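Local coordinates for protein PfhB2 (PDB 6U8T) that is a YopT-type cysteine protease domain of a Pasteurella multocida toxin that hydrolyses peptide bonds, at the interface of chains A and B. Numbering follows the deposited sequence. Chains: chain A/B, PfhB2.

Contact 1: the interface of chains A and B. Residues chain A 35, 38-39, 42, 151-154; chain B 161-162.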
loop_
_atom_site.group_PDB
_atom_site.type_symbol
_atom_site.label_atom_id
_atom_site.label_comp_id
_atom_site.label_asym_id
_atom_site.label_seq_id
_atom_site.Cartn_x
_atom_site.Cartn_y
_atom_site.Cartn_z
ATOM N N HIS A 35 11.861 1.219 -5.608
ATOM C CA HIS A 35 12.480 1.518 -4.299
ATOM C C HIS A 35 13.986 1.275 -4.418
ATOM O O HIS A 35 14.770 2.129 -3.953
ATOM C CB HIS A 35 11.808 0.701 -3.186
ATOM C CG HIS A 35 12.395 0.939 -1.848
ATOM N ND1 HIS A 35 12.634 -0.085 -0.948
ATOM C CD2 HIS A 35 12.870 2.072 -1.284
ATOM C CE1 HIS A 35 13.199 0.421 0.136
ATOM N NE2 HIS A 35 13.340 1.738 -0.032
ATOM N N SER A 38 15.525 4.082 -6.429
ATOM C CA SER A 38 15.440 5.333 -5.642
ATOM C C SER A 38 16.532 5.360 -4.570
ATOM O O SER A 38 17.249 6.365 -4.473
ATOM C CB SER A 38 14.065 5.498 -5.058
ATOM O OG SER A 38 13.203 5.883 -6.112
ATOM N N GLU A 39 16.643 4.273 -3.806
ATOM C CA GLU A 39 17.648 4.117 -2.723
ATOM C C GLU A 39 19.045 4.231 -3.336
ATOM O O GLU A 39 19.818 5.089 -2.863
ATOM C CB GLU A 39 17.469 2.781 -2.011
ATOM C CG GLU A 39 18.529 2.532 -0.937
ATOM C CD GLU A 39 18.371 3.275 0.378
ATOM O OE1 GLU A 39 17.415 4.084 0.475
ATOM O OE2 GLU A 39 19.170 2.992 1.308
ATOM N N CYS A 42 19.691 7.875 -4.670
ATOM C CA CYS A 42 19.891 8.801 -3.522
ATOM C C CYS A 42 21.291 8.580 -2.912
ATOM O O CYS A 42 21.959 9.572 -2.621
ATOM C CB CYS A 42 18.769 8.656 -2.503
ATOM S SG CYS A 42 17.230 9.450 -3.055
ATOM N N LYS A 151 19.706 11.046 3.892
ATOM C CA LYS A 151 18.988 9.985 3.164
ATOM C C LYS A 151 17.685 9.716 3.907
ATOM O O LYS A 151 17.757 9.347 5.108
ATOM C CB LYS A 151 19.832 8.718 3.060
ATOM C CG LYS A 151 19.399 7.804 1.933
ATOM C CD LYS A 151 20.178 6.523 1.892
ATOM C CE LYS A 151 20.010 5.727 3.181
ATOM N NZ LYS A 151 20.646 4.399 3.080
ATOM N N ILE A 152 16.559 9.945 3.234
ATOM C CA ILE A 152 15.215 9.971 3.865
ATOM C C ILE A 152 14.404 8.779 3.330
ATOM O O ILE A 152 14.050 8.804 2.109
ATOM C CB ILE A 152 14.545 11.329 3.574
ATOM C CG1 ILE A 152 15.392 12.498 4.061
ATOM C CG2 ILE A 152 13.146 11.379 4.158
ATOM C CD1 ILE A 152 15.249 13.740 3.225
ATOM N N SER A 153 14.139 7.786 4.184
ATOM C CA SER A 153 13.227 6.645 3.918
ATOM C C SER A 153 11.813 7.017 4.352
ATOM O O SER A 153 11.658 7.467 5.488
ATOM C CB SER A 153 13.692 5.403 4.611
ATOM O OG SER A 153 14.914 4.971 4.026
ATOM N N ILE A 154 10.842 6.863 3.469
ATOM C CA ILE A 154 9.418 7.238 3.692
ATOM C C ILE A 154 8.576 6.015 3.306
ATOM O O ILE A 154 8.869 5.374 2.264
ATOM C CB ILE A 154 9.032 8.481 2.856
ATOM C CG1 ILE A 154 9.850 9.723 3.203
ATOM C CG2 ILE A 154 7.557 8.802 2.933
ATOM C CD1 ILE A 154 9.425 10.358 4.491
ATOM N N HIS B 161 9.849 4.448 -0.322
ATOM C CA HIS B 161 10.514 5.417 -1.220
ATOM C C HIS B 161 11.688 6.032 -0.461
ATOM O O HIS B 161 11.620 6.125 0.785
ATOM C CB HIS B 161 9.509 6.453 -1.723
ATOM C CG HIS B 161 10.076 7.353 -2.756
ATOM N ND1 HIS B 161 10.778 6.874 -3.837
ATOM C CD2 HIS B 161 10.031 8.694 -2.890
ATOM C CE1 HIS B 161 11.146 7.878 -4.603
ATOM N NE2 HIS B 161 10.695 9.015 -4.050
ATOM N N THR B 162 12.723 6.419 -1.201
ATOM C CA THR B 162 13.903 7.139 -0.689
ATOM C C THR B 162 14.008 8.467 -1.431
ATOM O O THR B 162 13.970 8.461 -2.668
ATOM C CB THR B 162 15.187 6.320 -0.854
ATOM O OG1 THR B 162 14.919 5.016 -0.342
ATOM C CG2 THR B 162 16.375 6.939 -0.160
#
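A:Ser38 faces B:His161, and the pair sits where a YopT-type protease keeps its catalytic centre. A:Ser38 is engineered; the natural residue is cysteine, the nucleophile of the family. B:His161 fits the catalytic histidine. The A:Ser38 hydroxyl OG faces the ND1-CE1 side of the B:His161 ring, 3.5 Å from nitrogen ND1, which is proximity and no assigned bond. The imidazole of B:His161 is carried towards helix 20-49 because its CG is anti to the backbone N (chi1 -173°).

Backbone bonds join the chains beside this pair. A:Ile154 N donates to B:His161 O at 2.9 Å, and B:His161 N donates to A:Ile154 O at 2.9 Å. Both are nearly straight.

A side-chain bond also crosses the contact. The hydroxyl OG1 of B:Thr162 donates to carboxylate OE1 of A:Glu39 at 2.8 Å, meeting it almost head-on. The other oxygen, OE2 of A:Glu39, takes the ammonium NZ of A:Lys151 at 2.7 Å, a salt bridge from the syn side but tilted 32° out of the carboxylate plane. That second-shell lysine should steady the carboxylate and may offset its charge.

B:Thr162 wedges between helix 20-49 and strand 147-155. Its methyl CG2 meets A:Cys42 CB at 3.8 Å and A:Lys151 CG at 3.8 Å.

In the fold, strand 160-168 of chain B lies antiparallel to strand 147-155 of chain A, beside helix 20-49. In this dimer the nucleophile position and the histidine come from different chains, so each active site appears to be shared.

Contact 2: the interface of chains A and B. Residues chain A 190-191, 194-195; chain B 132-133, 136, 139.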
loop_
_atom_site.group_PDB
_atom_site.type_symbol
_atom_site.label_atom_id
_atom_site.label_comp_id
_atom_site.label_asym_id
_atom_site.label_seq_id
_atom_site.Cartn_x
_atom_site.Cartn_y
_atom_site.Cartn_z
ATOM N N PHE A 190 -10.108 -24.844 4.297
ATOM C CA PHE A 190 -10.064 -23.399 4.017
ATOM C C PHE A 190 -8.925 -22.724 4.810
ATOM O O PHE A 190 -8.155 -21.946 4.211
ATOM C CB PHE A 190 -11.408 -22.719 4.296
ATOM C CG PHE A 190 -11.326 -21.214 4.219
ATOM C CD1 PHE A 190 -11.250 -20.571 2.992
ATOM C CD2 PHE A 190 -11.241 -20.446 5.374
ATOM C CE1 PHE A 190 -11.171 -19.189 2.910
ATOM C CE2 PHE A 190 -11.185 -19.057 5.292
ATOM C CZ PHE A 190 -11.138 -18.433 4.062
ATOM N N GLU A 191 -8.823 -22.994 6.108
ATOM C CA GLU A 191 -7.853 -22.332 7.015
ATOM C C GLU A 191 -6.425 -22.648 6.540
ATOM O O GLU A 191 -5.616 -21.691 6.408
ATOM C CB GLU A 191 -8.116 -22.732 8.462
ATOM C CG GLU A 191 -7.090 -22.173 9.428
ATOM C CD GLU A 191 -7.406 -22.368 10.905
ATOM O OE1 GLU A 191 -8.573 -22.230 11.319
ATOM O OE2 GLU A 191 -6.472 -22.643 11.659
ATOM N N LEU A 194 -5.701 -20.933 3.074
ATOM C CA LEU A 194 -5.592 -19.470 3.239
ATOM C C LEU A 194 -4.223 -19.132 3.844
ATOM O O LEU A 194 -3.552 -18.230 3.311
ATOM C CB LEU A 194 -6.740 -18.955 4.120
ATOM C CG LEU A 194 -6.985 -17.450 4.034
ATOM C CD1 LEU A 194 -7.557 -17.087 2.679
ATOM C CD2 LEU A 194 -7.892 -16.964 5.153
ATOM N N LYS A 195 -3.812 -19.840 4.897
ATOM C CA LYS A 195 -2.568 -19.533 5.654
ATOM C C LYS A 195 -1.339 -20.017 4.878
ATOM O O LYS A 195 -0.353 -19.304 4.880
ATOM C CB LYS A 195 -2.630 -20.145 7.059
ATOM C CG LYS A 195 -3.763 -19.586 7.911
ATOM C CD LYS A 195 -3.743 -20.051 9.368
ATOM C CE LYS A 195 -4.569 -19.150 10.272
ATOM N NZ LYS A 195 -5.275 -19.878 11.365
ATOM N N ILE B 132 -2.414 -14.520 10.225
ATOM C CA ILE B 132 -3.809 -14.164 9.827
ATOM C C ILE B 132 -4.814 -14.981 10.648
ATOM O O ILE B 132 -5.967 -15.153 10.200
ATOM C CB ILE B 132 -4.023 -14.377 8.314
ATOM C CG1 ILE B 132 -3.849 -15.843 7.899
ATOM C CG2 ILE B 132 -3.168 -13.428 7.500
ATOM C CD1 ILE B 132 -4.258 -16.104 6.481
ATOM N N SER B 133 -4.413 -15.437 11.836
ATOM C CA SER B 133 -5.231 -16.332 12.674
ATOM C C SER B 133 -6.496 -15.583 13.119
ATOM O O SER B 133 -7.572 -16.195 13.053
ATOM C CB SER B 133 -4.416 -16.905 13.805
ATOM O OG SER B 133 -4.376 -16.002 14.890
ATOM N N THR B 136 -8.875 -15.207 10.070
ATOM C CA THR B 136 -9.412 -16.546 9.720
ATOM C C THR B 136 -10.574 -16.904 10.658
ATOM O O THR B 136 -11.606 -17.410 10.146
ATOM C CB THR B 136 -8.308 -17.594 9.724
ATOM O OG1 THR B 136 -7.338 -17.181 8.758
ATOM C CG2 THR B 136 -8.839 -18.964 9.363
ATOM N N ILE B 139 -13.679 -14.735 9.830
ATOM C CA ILE B 139 -14.316 -15.244 8.574
ATOM C C ILE B 139 -15.177 -16.480 8.916
ATOM O O ILE B 139 -16.335 -16.518 8.488
ATOM C CB ILE B 139 -13.254 -15.552 7.491
ATOM C CG1 ILE B 139 -12.579 -14.264 7.016
ATOM C CG2 ILE B 139 -13.862 -16.365 6.343
ATOM C CD1 ILE B 139 -11.344 -14.491 6.197
#
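A:Leu194 and A:Lys195 lie against B:Ile132 and B:Thr136, and the contact across the chains is apolar. No nitrogen or oxygen of one chain comes within bonding distance of the other.

The van der Waals contacts run along helix 187-201 of chain A. At one end, methyl CG2 of B:Ile139 meets the ring rim of A:Phe190 at CE2, 3.9 Å away, and the two side chains cross at about a right angle. Next, methyl CG2 of B:Thr136 touches CG of A:Glu191 at 3.7 Å. It points there because CG2 is anti to its own backbone N, while OG1 turns beside that N (chi1 -60°). A:Leu194 reaches B:Ile132 with its branch point, CG to CD1 at 3.9 Å. A:Lys195 runs past B:Ile132 in the opposite sense, its CG 3.7 Å from CG1. This lysine is poorly ordered, so its outer contacts carry little weight.

Polar groups are served within each chain. The hydroxyl OG1 of B:Thr136 donates to B:Ile132 O at 2.8 Å, from above the carbonyl plane. The bond spans the start of helix 133-140 and leaves the threonine methyl turned to chain A. The ammonium NZ of A:Lys195 forms a weak bridge to carboxylate OE2 of A:Glu191 at 3.0 Å.

The patch seats helix 187-201 of one chain on the 132-140 segment of the other, and so appears to help hold the dimer together without directional bonds.

Contact 3: the interface of chains A and B. Residues chain A 46, 99, 102, 107-110, 120, 149; chain B 218-220.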
loop_
_atom_site.group_PDB
_atom_site.type_symbol
_atom_site.label_atom_id
_atom_site.label_comp_id
_atom_site.label_asym_id
_atom_site.label_seq_id
_atom_site.Cartn_x
_atom_site.Cartn_y
_atom_site.Cartn_z
ATOM N N ILE A 46 24.085 11.459 -2.820
ATOM C CA ILE A 46 24.704 11.895 -1.536
ATOM C C ILE A 46 26.230 11.879 -1.688
ATOM O O ILE A 46 26.849 12.926 -1.398
ATOM C CB ILE A 46 24.185 11.085 -0.338
ATOM C CG1 ILE A 46 22.728 11.450 -0.065
ATOM C CG2 ILE A 46 25.032 11.346 0.884
ATOM C CD1 ILE A 46 22.073 10.659 1.007
ATOM N N ASP A 99 24.498 1.872 3.544
ATOM C CA ASP A 99 25.374 2.586 4.506
ATOM C C ASP A 99 26.840 2.184 4.270
ATOM O O ASP A 99 27.713 3.088 4.330
ATOM C CB ASP A 99 24.963 2.319 5.950
ATOM C CG ASP A 99 25.753 3.187 6.926
ATOM O OD1 ASP A 99 25.550 4.425 6.907
ATOM O OD2 ASP A 99 26.603 2.623 7.647
ATOM N N LEU A 102 28.073 3.835 1.076
ATOM C CA LEU A 102 28.300 5.283 1.306
ATOM C C LEU A 102 29.644 5.499 2.010
ATOM O O LEU A 102 30.359 6.430 1.614
ATOM C CB LEU A 102 27.129 5.870 2.098
ATOM C CG LEU A 102 25.893 6.189 1.265
ATOM C CD1 LEU A 102 24.739 6.541 2.183
ATOM C CD2 LEU A 102 26.152 7.320 0.269
ATOM N N VAL A 107 31.758 8.852 2.357
ATOM C CA VAL A 107 30.676 9.563 3.113
ATOM C C VAL A 107 30.748 9.136 4.585
ATOM O O VAL A 107 30.806 7.944 4.835
ATOM C CB VAL A 107 29.282 9.308 2.517
ATOM C CG1 VAL A 107 28.205 10.020 3.326
ATOM C CG2 VAL A 107 29.222 9.711 1.052
ATOM N N VAL A 108 30.729 10.102 5.506
ATOM C CA VAL A 108 30.894 9.887 6.974
ATOM C C VAL A 108 29.552 10.107 7.680
ATOM O O VAL A 108 29.053 11.227 7.773
ATOM C CB VAL A 108 31.999 10.794 7.545
ATOM C CG1 VAL A 108 33.343 10.521 6.879
ATOM C CG2 VAL A 108 31.631 12.256 7.430
ATOM N N PRO A 109 28.944 9.042 8.228
ATOM C CA PRO A 109 27.674 9.180 8.949
ATOM C C PRO A 109 27.852 10.026 10.217
ATOM O O PRO A 109 28.835 9.840 10.872
ATOM C CB PRO A 109 27.239 7.743 9.292
ATOM C CG PRO A 109 28.192 6.840 8.497
ATOM C CD PRO A 109 29.437 7.659 8.192
ATOM N N LYS A 110 26.920 10.933 10.513
ATOM C CA LYS A 110 26.929 11.742 11.759
ATOM C C LYS A 110 26.653 10.838 12.963
ATOM O O LYS A 110 25.915 9.853 12.815
ATOM C CB LYS A 110 25.897 12.872 11.733
ATOM C CG LYS A 110 26.323 14.091 10.947
ATOM C CD LYS A 110 25.508 15.331 11.206
ATOM C CE LYS A 110 25.969 16.463 10.294
ATOM N NZ LYS A 110 25.048 17.635 10.257
ATOM N N ARG A 120 24.416 6.625 16.187
ATOM C CA ARG A 120 24.143 7.180 14.844
ATOM C C ARG A 120 23.133 8.322 14.986
ATOM O O ARG A 120 22.187 8.191 15.775
ATOM C CB ARG A 120 23.672 6.063 13.914
ATOM C CG ARG A 120 24.796 5.106 13.546
ATOM C CD ARG A 120 25.839 5.803 12.696
ATOM N NE ARG A 120 25.191 6.264 11.465
ATOM C CZ ARG A 120 25.198 5.603 10.311
ATOM N NH1 ARG A 120 25.845 4.458 10.177
ATOM N NH2 ARG A 120 24.579 6.116 9.265
ATOM N N ALA A 149 23.991 16.367 4.905
ATOM C CA ALA A 149 23.320 15.522 3.897
ATOM C C ALA A 149 22.377 14.537 4.609
ATOM O O ALA A 149 22.728 14.077 5.699
ATOM C CB ALA A 149 24.366 14.806 3.073
ATOM N N ASN B 218 21.703 11.015 8.886
ATOM C CA ASN B 218 22.466 12.280 8.724
ATOM C C ASN B 218 23.915 11.952 8.384
ATOM O O ASN B 218 24.507 11.146 9.074
ATOM C CB ASN B 218 22.342 13.184 9.953
ATOM C CG ASN B 218 20.972 13.828 10.051
ATOM O OD1 ASN B 218 20.552 14.557 9.141
ATOM N ND2 ASN B 218 20.237 13.529 11.117
ATOM N N TYR B 219 24.458 12.592 7.353
ATOM C CA TYR B 219 25.895 12.524 6.985
ATOM C C TYR B 219 26.480 13.937 7.029
ATOM O O TYR B 219 25.763 14.912 6.687
ATOM C CB TYR B 219 26.088 11.869 5.618
ATOM C CG TYR B 219 25.315 10.590 5.432
ATOM C CD1 TYR B 219 24.006 10.604 4.979
ATOM C CD2 TYR B 219 25.862 9.364 5.778
ATOM C CE1 TYR B 219 23.272 9.432 4.847
ATOM C CE2 TYR B 219 25.150 8.181 5.625
ATOM C CZ TYR B 219 23.851 8.214 5.155
ATOM O OH TYR B 219 23.140 7.062 4.997
ATOM N N HIS B 220 27.748 14.057 7.421
ATOM C CA HIS B 220 28.497 15.339 7.322
ATOM C C HIS B 220 28.539 15.734 5.842
ATOM O O HIS B 220 28.704 14.842 4.978
ATOM C CB HIS B 220 29.903 15.268 7.940
ATOM C CG HIS B 220 29.897 15.082 9.424
ATOM N ND1 HIS B 220 29.435 16.064 10.275
ATOM C CD2 HIS B 220 30.264 14.041 10.212
ATOM C CE1 HIS B 220 29.522 15.642 11.523
ATOM N NE2 HIS B 220 30.018 14.396 11.510
HETATM O O HOH W 1 23.977 9.036 11.052
#
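The phenol ring of B:Tyr219 slots between A:Val107, A:Leu102 and A:Pro109. A:Val107 sets methyl CG1 against the ring at CD2, 3.5 Å away. A:Leu102 comes at about a right angle to the tyrosine, its methyl CD1 3.5 Å from CZ at the phenol end. CG of B:Tyr219 is anti to its carbonyl carbon (chi1 -47°), which directs the ring into this largely apolar slot, with the A:Asp99 carboxylate near the phenol end.

B:His220 turns the other way. The extended chain of A:Lys110 lies across its face, with CG 3.6 Å over the ring centroid as a CH-pi contact. Methyl CG2 of A:Val108 meets the same ring at its edge.

A:Arg120 NH2 bridges to carboxylate OD1 of A:Asp99 at 3.1 Å. OD1 lies in the guanidinium plane but is met from above the carboxylate plane (46° out). NE of A:Arg120 contacts a water that also touches A:Lys110 O and B:Asn218 O.

Backbone bonds fix the strand on both sides. B:Tyr219 N donates to A:Ala149 O at 2.8 Å, and A:Lys110 N donates to B:Asn218 O at 2.8 Å. B:His220 N reaches A:Val108 O at 3.1 Å.

In the fold, the end of strand 212-219 of chain B is inserted between strand 147-155 and the 107-110 loop of chain A.

Contact 4: the interface of chains A and B. Residues chain A 14-18; chain B 67-69.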
loop_
_atom_site.group_PDB
_atom_site.type_symbol
_atom_site.label_atom_id
_atom_site.label_comp_id
_atom_site.label_asym_id
_atom_site.label_seq_id
_atom_site.Cartn_x
_atom_site.Cartn_y
_atom_site.Cartn_z
ATOM N N PHE A 14 -15.247 -20.407 -10.127
ATOM C CA PHE A 14 -15.184 -19.307 -11.115
ATOM C C PHE A 14 -13.761 -18.756 -11.101
ATOM O O PHE A 14 -13.151 -18.573 -10.015
ATOM C CB PHE A 14 -16.184 -18.189 -10.799
ATOM C CG PHE A 14 -16.170 -17.048 -11.796
ATOM C CD1 PHE A 14 -16.713 -17.187 -13.074
ATOM C CD2 PHE A 14 -15.578 -15.837 -11.468
ATOM C CE1 PHE A 14 -16.665 -16.139 -13.993
ATOM C CE2 PHE A 14 -15.562 -14.773 -12.370
ATOM C CZ PHE A 14 -16.100 -14.927 -13.640
ATOM N N LYS A 15 -13.233 -18.476 -12.276
ATOM C CA LYS A 15 -11.885 -17.885 -12.428
ATOM C C LYS A 15 -12.018 -16.694 -13.376
ATOM O O LYS A 15 -12.556 -16.878 -14.507
ATOM C CB LYS A 15 -10.925 -18.977 -12.914
ATOM C CG LYS A 15 -9.503 -18.505 -13.185
ATOM C CD LYS A 15 -8.643 -19.576 -13.784
ATOM C CE LYS A 15 -7.172 -19.469 -13.410
ATOM N NZ LYS A 15 -6.294 -19.883 -14.545
ATOM N N TYR A 16 -11.620 -15.507 -12.933
ATOM C CA TYR A 16 -11.688 -14.299 -13.822
ATOM C C TYR A 16 -10.651 -14.462 -14.918
ATOM O O TYR A 16 -9.465 -14.750 -14.629
ATOM C CB TYR A 16 -11.387 -13.003 -13.094
ATOM C CG TYR A 16 -12.496 -12.378 -12.305
ATOM C CD1 TYR A 16 -12.709 -12.750 -10.998
ATOM C CD2 TYR A 16 -13.196 -11.289 -12.802
ATOM C CE1 TYR A 16 -13.695 -12.150 -10.230
ATOM C CE2 TYR A 16 -14.158 -10.641 -12.029
ATOM C CZ TYR A 16 -14.413 -11.084 -10.741
ATOM O OH TYR A 16 -15.360 -10.462 -9.974
ATOM N N ALA A 17 -11.091 -14.238 -16.147
ATOM C CA ALA A 17 -10.271 -14.345 -17.369
ATOM C C ALA A 17 -9.115 -13.368 -17.240
ATOM O O ALA A 17 -7.985 -13.769 -17.545
ATOM C CB ALA A 17 -11.128 -14.114 -18.589
ATOM N N GLN A 18 -9.384 -12.152 -16.782
ATOM C CA GLN A 18 -8.326 -11.140 -16.526
ATOM C C GLN A 18 -8.276 -10.932 -15.016
ATOM O O GLN A 18 -9.291 -10.404 -14.418
ATOM C CB GLN A 18 -8.595 -9.816 -17.233
ATOM C CG GLN A 18 -8.086 -9.786 -18.660
ATOM C CD GLN A 18 -9.198 -10.095 -19.623
ATOM O OE1 GLN A 18 -8.973 -10.663 -20.687
ATOM N NE2 GLN A 18 -10.412 -9.747 -19.224
ATOM N N LYS B 67 -16.314 -17.718 -20.848
ATOM C CA LYS B 67 -15.589 -18.293 -19.679
ATOM C C LYS B 67 -14.793 -17.172 -18.990
ATOM O O LYS B 67 -14.032 -16.470 -19.677
ATOM C CB LYS B 67 -14.690 -19.472 -20.069
ATOM C CG LYS B 67 -13.192 -19.187 -20.062
ATOM C CD LYS B 67 -12.322 -20.377 -20.406
ATOM C CE LYS B 67 -12.437 -21.530 -19.429
ATOM N NZ LYS B 67 -12.782 -22.809 -20.113
ATOM N N GLY B 68 -15.019 -16.988 -17.687
ATOM C CA GLY B 68 -14.200 -16.141 -16.816
ATOM C C GLY B 68 -14.633 -14.692 -16.861
ATOM O O GLY B 68 -13.796 -13.839 -16.618
ATOM N N HIS B 69 -15.911 -14.434 -17.159
ATOM C CA HIS B 69 -16.478 -13.063 -17.235
ATOM C C HIS B 69 -17.799 -12.999 -16.488
ATOM O O HIS B 69 -18.499 -14.030 -16.422
ATOM C CB HIS B 69 -16.646 -12.602 -18.675
ATOM C CG HIS B 69 -15.368 -12.446 -19.413
ATOM N ND1 HIS B 69 -14.576 -11.328 -19.269
ATOM C CD2 HIS B 69 -14.756 -13.241 -20.316
ATOM C CE1 HIS B 69 -13.494 -11.449 -20.027
ATOM N NE2 HIS B 69 -13.605 -12.615 -20.729
#
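A:Ala17 N donates to B:Gly68 O at 2.8 Å, a hydrogen bond between two loops of this YopT-family protease. It is nearly straight, 168° at the hydrogen. The N-H lies in the carbonyl plane and uses a lone pair of the glycine oxygen. The contact is of the loop-to-loop kind: the turn after strand 14-15 of chain A meets the 67-69 loop of chain B.

Around this bond the fit is apolar. The methyl CB of A:Ala17 stands over the face of the B:His69 imidazole, 4.0 Å from its centroid, as a CH-pi contact. The imidazole CG is anti to the carbonyl carbon, beside the backbone N (chi1 -65°), which lays the ring beneath that methyl. A:Gln18 lies near the same ring but is poorly ordered.

On the other flank, A:Phe14 sends the tip of its ring, CZ, to the B:Gly68 carbonyl carbon C at 3.5 Å. CE1 of the same ring lies 3.7 Å from B:Gly68 CA. B:Gly68 has a positive phi (85°) and no side chain, so the phenyl can lie close to its backbone.

A:Tyr16 supports A:Phe14 from within the chain. The phenyl presents its edge to the tyrosine face, with A:Phe14 CE2 3.7 Å above that ring plane, towards the rim.

Contact 1 and contact 3 are neighbours, their C-alpha centres about 14 Å apart, and share helix 20-49 and strand 147-155 of chain A. Contact 2 lies about 34 Å from contact 1, and contact 4 about 24 Å from contact 2. In contacts 1 and 3, residues up to 154 of chain A meet residues from 161 on of chain B; contact 2 has these parts in exchanged chains. This pattern suggests a domain-swapped dimer that completes each active site from two chains. Contact 4, about 52 Å from contact 3, joins two N-terminal parts instead. The dimer may not be the form in solution.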